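Long-range contact in 4-alpha-glucanotransferase (PDB 1TZ7), which belongs to the amylomaltase (disproportionating enzyme) family of glucanotransferases and is built around a parallel eight-stranded barrel-like core: residues 238-247 against 274-284. Residues are numbered along the deposited sequence; the frame is centred on the assembly and turned at random.
Sequences VWTNPELFKL and PVYNWEEHEKE
Phe245 and Tyr276 meet in a single antiparallel beta bridge, where the turn that follows helix 236-240 runs beside the link between strand 269-274 and helix 278-283. They are its non-hydrogen-bonded pair, flanked by two backbone bonds: N of Lys246 gives to O of Val275 at 3.0 Å, and N of Asn277, at the helix N-cap position, gives to O of Leu244 at 3.1 Å. That carbonyl has a second donor. Asn277 N comes from above the carbonyl plane, whereas NE2 of His281 lies in it, on a lone pair, 2.6 Å from Leu244 O. The histidine bond is bent (136° at the hydrogen), and its shortness is doubtful because the ring is crowded in the model. Histidine suits this place because its ring N-H can serve a buried carbonyl from one turn into the helix; chi1 of -57° turns the ring back toward the bridge. Leu244 crosses the same imidazole, CD1 over one face at a CH-pi distance of 4.2 Å to the ring centroid; finer detail nearer CG is doubtful.

The Phe245 and Tyr276 side chains run side by side, pointing the same way. Their planes are inclined by 36° in an oblique apolar meeting of two buried rings, CE2 to CE2 at 3.4 Å, and Tyr276 OH bonds to O of Met229, which satisfies its polar end. Pro274 CG packs against Phe245 CD2 at 4.0 Å and also meets Val238 CG2, bringing in helix 236-240. The extended chain of Lys246 lies across the CG2 methyl of Val275 and carries its amine to a salt bridge with Glu316.

Around this junction, strands 255-259 and 313-318 of the antiparallel sheet border Val275, Pro231 touches both bridge rings, and helix 287-297 meets Leu244 through Trp288 and Tyr276 through Arg292.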
ATOM      1  N   VAL A 238     -13.991  -9.673  -5.686  1.00 22.68           N
ATOM      2  CA  VAL A 238     -14.762 -10.828  -5.215  1.00 22.06           C
ATOM      3  C   VAL A 238     -15.989 -11.021  -6.099  1.00 23.73           C
ATOM      4  O   VAL A 238     -16.333 -12.141  -6.461  1.00 23.26           O
ATOM      5  CB  VAL A 238     -15.202 -10.658  -3.733  1.00 22.28           C
ATOM      6  CG1 VAL A 238     -15.975 -11.867  -3.268  1.00 23.36           C
ATOM      7  CG2 VAL A 238     -13.981 -10.430  -2.834  1.00 28.83           C
ATOM      8  N   TRP A 239     -16.634  -9.914  -6.448  1.00 26.15           N
ATOM      9  CA  TRP A 239     -17.769  -9.927  -7.366  1.00 27.33           C
ATOM     10  C   TRP A 239     -17.425 -10.642  -8.688  1.00 26.52           C
ATOM     11  O   TRP A 239     -18.202 -11.462  -9.172  1.00 22.11           O
ATOM     12  CB  TRP A 239     -18.224  -8.494  -7.650  1.00 24.03           C
ATOM     13  CG  TRP A 239     -19.394  -8.397  -8.576  1.00 19.36           C
ATOM     14  CD1 TRP A 239     -20.580  -9.061  -8.471  1.00 18.36           C
ATOM     15  CD2 TRP A 239     -19.494  -7.583  -9.749  1.00 20.05           C
ATOM     16  NE1 TRP A 239     -21.413  -8.712  -9.508  1.00 28.95           N
ATOM     17  CE2 TRP A 239     -20.769  -7.805 -10.309  1.00 21.50           C
ATOM     18  CE3 TRP A 239     -18.628  -6.684 -10.392  1.00 23.61           C
ATOM     19  CZ2 TRP A 239     -21.200  -7.163 -11.474  1.00 18.62           C
ATOM     20  CZ3 TRP A 239     -19.060  -6.050 -11.546  1.00 22.22           C
ATOM     21  CH2 TRP A 239     -20.335  -6.295 -12.074  1.00 26.05           C
ATOM     22  N   THR A 240     -16.259 -10.328  -9.259  1.00 27.99           N
ATOM     23  CA  THR A 240     -15.886 -10.855 -10.590  1.00 34.26           C
ATOM     24  C   THR A 240     -15.350 -12.277 -10.516  1.00 28.41           C
ATOM     25  O   THR A 240     -15.484 -13.037 -11.463  1.00 24.20           O
ATOM     26  CB  THR A 240     -14.834  -9.947 -11.289  1.00 34.84           C
ATOM     27  OG1 THR A 240     -13.958  -9.359 -10.325  1.00 44.17           O
ATOM     28  CG2 THR A 240     -15.491  -8.775 -11.955  1.00 35.90           C
ATOM     29  N   ASN A 241     -14.738 -12.630  -9.391  1.00 23.73           N
ATOM     30  CA  ASN A 241     -14.113 -13.942  -9.246  1.00 29.65           C
ATOM     31  C   ASN A 241     -14.513 -14.648  -7.943  1.00 24.98           C
ATOM     32  O   ASN A 241     -13.663 -14.959  -7.121  1.00 23.42           O
ATOM     33  CB  ASN A 241     -12.594 -13.805  -9.306  1.00 34.12           C
ATOM     34  CG  ASN A 241     -12.126 -13.016 -10.508  1.00 40.80           C
ATOM     35  OD1 ASN A 241     -11.750 -11.849 -10.394  1.00 35.89           O
ATOM     36  ND2 ASN A 241     -12.148 -13.644 -11.665  1.00 29.75           N
ATOM     37  N   PRO A 242     -15.805 -14.911  -7.769  1.00 20.56           N
ATOM     38  CA  PRO A 242     -16.304 -15.517  -6.525  1.00 29.80           C
ATOM     39  C   PRO A 242     -15.694 -16.899  -6.253  1.00 31.43           C
ATOM     40  O   PRO A 242     -15.410 -17.227  -5.106  1.00 24.49           O
ATOM     41  CB  PRO A 242     -17.822 -15.626  -6.766  1.00 30.25           C
ATOM     42  CG  PRO A 242     -17.992 -15.526  -8.245  1.00 27.60           C
ATOM     43  CD  PRO A 242     -16.885 -14.664  -8.738  1.00 30.65           C
ATOM     44  N   GLU A 243     -15.495 -17.685  -7.309  1.00 31.20           N
ATOM     45  CA  GLU A 243     -14.908 -19.026  -7.187  1.00 28.34           C
ATOM     46  C   GLU A 243     -13.471 -19.001  -6.616  1.00 22.97           C
ATOM     47  O   GLU A 243     -12.978 -20.011  -6.127  1.00 26.05           O
ATOM     48  CB  GLU A 243     -14.920 -19.738  -8.552  1.00 32.67           C
ATOM     49  CG  GLU A 243     -13.825 -19.277  -9.519  1.00 43.32           C
ATOM     50  CD  GLU A 243     -14.136 -17.936 -10.170  1.00 37.14           C
ATOM     51  OE1 GLU A 243     -14.066 -16.915  -9.482  1.00 44.65           O
ATOM     52  OE2 GLU A 243     -14.449 -17.913 -11.369  1.00 40.92           O
ATOM     53  N   LEU A 244     -12.821 -17.843  -6.682  1.00 22.84           N
ATOM     54  CA  LEU A 244     -11.457 -17.686  -6.152  1.00 22.40           C
ATOM     55  C   LEU A 244     -11.453 -17.475  -4.620  1.00 28.98           C
ATOM     56  O   LEU A 244     -10.389 -17.350  -4.004  1.00 24.09           O
ATOM     57  CB  LEU A 244     -10.752 -16.506  -6.850  1.00 23.65           C
ATOM     58  CG  LEU A 244      -9.754 -16.842  -7.981  1.00 34.94           C
ATOM     59  CD1 LEU A 244     -10.175 -18.047  -8.784  1.00 27.86           C
ATOM     60  CD2 LEU A 244      -9.551 -15.646  -8.881  1.00 33.60           C
ATOM     61  N   PHE A 245     -12.641 -17.441  -4.022  1.00 28.02           N
ATOM     62  CA  PHE A 245     -12.781 -17.256  -2.575  1.00 27.46           C
ATOM     63  C   PHE A 245     -13.676 -18.336  -1.979  1.00 28.80           C
ATOM     64  O   PHE A 245     -14.428 -18.996  -2.699  1.00 22.61           O
ATOM     65  CB  PHE A 245     -13.359 -15.873  -2.275  1.00 27.20           C
ATOM     66  CG  PHE A 245     -12.572 -14.760  -2.866  1.00 25.83           C
ATOM     67  CD1 PHE A 245     -12.776 -14.371  -4.184  1.00 27.02           C
ATOM     68  CD2 PHE A 245     -11.605 -14.101  -2.118  1.00 24.37           C
ATOM     69  CE1 PHE A 245     -12.035 -13.338  -4.742  1.00 26.12           C
ATOM     70  CE2 PHE A 245     -10.863 -13.067  -2.673  1.00 31.75           C
ATOM     71  CZ  PHE A 245     -11.079 -12.688  -3.986  1.00 32.45           C
ATOM     72  N   LYS A 246     -13.593 -18.516  -0.661  1.00 27.28           N
ATOM     73  CA  LYS A 246     -14.378 -19.544   0.016  1.00 28.69           C
ATOM     74  C   LYS A 246     -15.745 -18.997   0.386  1.00 30.13           C
ATOM     75  O   LYS A 246     -15.944 -18.484   1.479  1.00 26.79           O
ATOM     76  CB  LYS A 246     -13.644 -20.055   1.259  1.00 31.10           C
ATOM     77  CG  LYS A 246     -12.419 -20.917   0.935  1.00 33.66           C
ATOM     78  CD  LYS A 246     -11.953 -21.725   2.138  1.00 39.43           C
ATOM     79  CE  LYS A 246     -10.863 -22.716   1.747  1.00 38.30           C
ATOM     80  NZ  LYS A 246     -10.193 -23.311   2.931  1.00 37.59           N
ATOM     81  N   LEU A 247     -16.683 -19.107  -0.554  1.00 27.63           N
ATOM     82  CA  LEU A 247     -18.052 -18.653  -0.348  1.00 29.52           C
ATOM     83  C   LEU A 247     -19.013 -19.831  -0.443  1.00 34.40           C
ATOM     84  O   LEU A 247     -18.680 -20.870  -1.011  1.00 32.84           O
ATOM     85  CB  LEU A 247     -18.427 -17.597  -1.395  1.00 26.32           C
ATOM     86  CG  LEU A 247     -17.375 -16.526  -1.708  1.00 33.73           C
ATOM     87  CD1 LEU A 247     -17.871 -15.598  -2.818  1.00 25.69           C
ATOM     88  CD2 LEU A 247     -17.019 -15.726  -0.459  1.00 38.87           C
ATOM     89  N   PRO A 274     -12.821 -12.231   3.003  1.00 42.25           N
ATOM     90  CA  PRO A 274     -13.002 -13.633   2.629  1.00 42.04           C
ATOM     91  C   PRO A 274     -11.653 -14.252   2.287  1.00 29.87           C
ATOM     92  O   PRO A 274     -10.815 -13.573   1.718  1.00 36.10           O
ATOM     93  CB  PRO A 274     -13.897 -13.552   1.393  1.00 44.10           C
ATOM     94  CG  PRO A 274     -13.600 -12.220   0.801  1.00 47.62           C
ATOM     95  CD  PRO A 274     -13.288 -11.311   1.953  1.00 46.90           C
ATOM     96  N   VAL A 275     -11.443 -15.508   2.656  1.00 26.90           N
ATOM     97  CA  VAL A 275     -10.178 -16.175   2.371  1.00 28.96           C
ATOM     98  C   VAL A 275     -10.198 -16.752   0.971  1.00 31.20           C
ATOM     99  O   VAL A 275     -11.261 -16.966   0.393  1.00 29.15           O
ATOM    100  CB  VAL A 275      -9.868 -17.303   3.395  1.00 28.73           C
ATOM    101  CG1 VAL A 275      -9.822 -16.742   4.806  1.00 39.11           C
ATOM    102  CG2 VAL A 275     -10.888 -18.437   3.290  1.00 29.06           C
ATOM    103  N   TYR A 276      -9.017 -16.994   0.426  1.00 29.52           N
ATOM    104  CA  TYR A 276      -8.889 -17.571  -0.896  1.00 28.73           C
ATOM    105  C   TYR A 276      -9.229 -19.061  -0.862  1.00 30.45           C
ATOM    106  O   TYR A 276      -8.847 -19.774   0.064  1.00 26.87           O
ATOM    107  CB  TYR A 276      -7.459 -17.382  -1.423  1.00 32.66           C
ATOM    108  CG  TYR A 276      -7.101 -15.941  -1.775  1.00 21.74           C
ATOM    109  CD1 TYR A 276      -5.949 -15.350  -1.272  1.00 24.91           C
ATOM    110  CD2 TYR A 276      -7.912 -15.182  -2.622  1.00 27.75           C
ATOM    111  CE1 TYR A 276      -5.607 -14.037  -1.591  1.00 31.06           C
ATOM    112  CE2 TYR A 276      -7.583 -13.867  -2.947  1.00 26.24           C
ATOM    113  CZ  TYR A 276      -6.425 -13.300  -2.426  1.00 30.10           C
ATOM    114  OH  TYR A 276      -6.082 -11.996  -2.744  1.00 26.88           O
ATOM    115  N   ASN A 277      -9.956 -19.519  -1.874  1.00 30.02           N
ATOM    116  CA  ASN A 277      -9.993 -20.932  -2.211  1.00 26.74           C
ATOM    117  C   ASN A 277      -8.789 -21.292  -3.084  1.00 31.25           C
ATOM    118  O   ASN A 277      -8.875 -21.286  -4.307  1.00 28.62           O
ATOM    119  CB  ASN A 277     -11.286 -21.266  -2.948  1.00 18.99           C
ATOM    120  CG  ASN A 277     -11.493 -22.756  -3.111  1.00 39.07           C
ATOM    121  OD1 ASN A 277     -11.737 -23.465  -2.149  1.00 42.03           O
ATOM    122  ND2 ASN A 277     -11.396 -23.231  -4.331  1.00 37.73           N
ATOM    123  N   TRP A 278      -7.671 -21.603  -2.440  1.00 25.20           N
ATOM    124  CA  TRP A 278      -6.382 -21.701  -3.128  1.00 32.08           C
ATOM    125  C   TRP A 278      -6.341 -22.852  -4.129  1.00 29.08           C
ATOM    126  O   TRP A 278      -5.590 -22.809  -5.103  1.00 31.25           O
ATOM    127  CB  TRP A 278      -5.245 -21.841  -2.118  1.00 24.06           C
ATOM    128  CG  TRP A 278      -4.723 -20.522  -1.642  1.00 23.33           C
ATOM    129  CD1 TRP A 278      -4.932 -19.952  -0.422  1.00 29.12           C
ATOM    130  CD2 TRP A 278      -3.911 -19.606  -2.377  1.00 24.89           C
ATOM    131  NE1 TRP A 278      -4.297 -18.736  -0.352  1.00 31.31           N
ATOM    132  CE2 TRP A 278      -3.661 -18.499  -1.539  1.00 29.08           C
ATOM    133  CE3 TRP A 278      -3.362 -19.605  -3.664  1.00 34.09           C
ATOM    134  CZ2 TRP A 278      -2.888 -17.407  -1.946  1.00 27.19           C
ATOM    135  CZ3 TRP A 278      -2.590 -18.512  -4.066  1.00 28.57           C
ATOM    136  CH2 TRP A 278      -2.364 -17.438  -3.212  1.00 28.22           C
ATOM    137  N   GLU A 279      -7.148 -23.874  -3.895  1.00 26.86           N
ATOM    138  CA  GLU A 279      -7.195 -25.005  -4.806  1.00 35.79           C
ATOM    139  C   GLU A 279      -7.769 -24.578  -6.174  1.00 36.06           C
ATOM    140  O   GLU A 279      -7.416 -25.149  -7.204  1.00 30.84           O
ATOM    141  CB  GLU A 279      -7.995 -26.171  -4.193  1.00 32.28           C
ATOM    142  CG  GLU A 279      -9.425 -26.299  -4.680  1.00 51.51           C
ATOM    143  CD  GLU A 279     -10.150 -27.476  -4.040  1.00 71.54           C
ATOM    144  OE1 GLU A 279     -10.120 -27.590  -2.793  1.00 74.79           O
ATOM    145  OE2 GLU A 279     -10.745 -28.288  -4.784  1.00 56.00           O
ATOM    146  N   GLU A 280      -8.633 -23.561  -6.170  1.00 27.18           N
ATOM    147  CA  GLU A 280      -9.162 -22.992  -7.418  1.00 29.04           C
ATOM    148  C   GLU A 280      -8.125 -22.117  -8.145  1.00 33.84           C
ATOM    149  O   GLU A 280      -8.117 -22.049  -9.371  1.00 29.29           O
ATOM    150  CB  GLU A 280     -10.420 -22.171  -7.141  1.00 25.34           C
ATOM    151  CG  GLU A 280     -11.282 -21.922  -8.375  1.00 52.63           C
ATOM    152  CD  GLU A 280     -11.968 -23.185  -8.885  1.00 53.79           C
ATOM    153  OE1 GLU A 280     -12.219 -23.271 -10.102  1.00 57.16           O
ATOM    154  OE2 GLU A 280     -12.254 -24.086  -8.069  1.00 48.64           O
ATOM    155  N   HIS A 281      -7.264 -21.449  -7.386  1.00 28.34           N
ATOM    156  CA  HIS A 281      -6.196 -20.633  -7.982  1.00 32.54           C
ATOM    157  C   HIS A 281      -5.202 -21.507  -8.693  1.00 29.12           C
ATOM    158  O   HIS A 281      -4.789 -21.203  -9.799  1.00 30.60           O
ATOM    159  CB  HIS A 281      -5.522 -19.757  -6.909  1.00 31.40           C
ATOM    160  CG  HIS A 281      -6.487 -18.886  -6.203  1.00 34.13           C
ATOM    161  ND1 HIS A 281      -6.851 -17.651  -6.675  1.00 34.42           N
ATOM    162  CD2 HIS A 281      -7.234 -19.101  -5.103  1.00 42.22           C
ATOM    163  CE1 HIS A 281      -7.764 -17.134  -5.872  1.00 43.18           C
ATOM    164  NE2 HIS A 281      -8.010 -17.994  -4.914  1.00 28.53           N
ATOM    165  N   GLU A 282      -4.840 -22.614  -8.063  1.00 29.43           N
ATOM    166  CA  GLU A 282      -3.930 -23.577  -8.660  1.00 32.86           C
ATOM    167  C   GLU A 282      -4.567 -24.223  -9.895  1.00 33.66           C
ATOM    168  O   GLU A 282      -3.882 -24.535 -10.863  1.00 33.44           O
ATOM    169  CB  GLU A 282      -3.547 -24.652  -7.633  1.00 35.74           C
ATOM    170  CG  GLU A 282      -2.270 -25.409  -7.972  1.00 49.45           C
ATOM    171  CD  GLU A 282      -1.648 -26.092  -6.761  1.00 47.53           C
ATOM    172  OE1 GLU A 282      -0.591 -26.729  -6.921  1.00 55.87           O
ATOM    173  OE2 GLU A 282      -2.219 -25.992  -5.652  1.00 56.16           O
ATOM    174  N   LYS A 283      -5.886 -24.407  -9.849  1.00 32.40           N
ATOM    175  CA  LYS A 283      -6.623 -25.002 -10.964  1.00 35.92           C
ATOM    176  C   LYS A 283      -6.617 -24.092 -12.208  1.00 33.98           C
ATOM    177  O   LYS A 283      -6.575 -24.582 -13.341  1.00 32.97           O
ATOM    178  CB  LYS A 283      -8.062 -25.298 -10.547  1.00 38.45           C
ATOM    179  CG  LYS A 283      -8.867 -26.056 -11.587  1.00 49.50           C
ATOM    180  CD  LYS A 283     -10.285 -26.345 -11.092  1.00 58.57           C
ATOM    181  CE  LYS A 283     -11.171 -26.873 -12.216  1.00 64.40           C
ATOM    182  NZ  LYS A 283     -12.610 -26.603 -11.966  1.00 68.70           N
ATOM    183  N   GLU A 284      -6.662 -22.775 -11.988  1.00 26.35           N
ATOM    184  CA  GLU A 284      -6.619 -21.802 -13.091  1.00 30.62           C
ATOM    185  C   GLU A 284      -5.193 -21.263 -13.323  1.00 31.85           C
ATOM    186  O   GLU A 284      -5.014 -20.184 -13.891  1.00 29.84           O
ATOM    187  CB  GLU A 284      -7.602 -20.629 -12.829  1.00 32.28           C
ATOM    188  CG  GLU A 284      -7.410 -19.916 -11.491  1.00 51.44           C
ATOM    189  CD  GLU A 284      -7.406 -18.392 -11.623  1.00 55.40           C
ATOM    190  OE1 GLU A 284      -6.437 -17.759 -11.150  1.00 33.68           O
ATOM    191  OE2 GLU A 284      -8.375 -17.831 -12.198  1.00 34.53           O
TER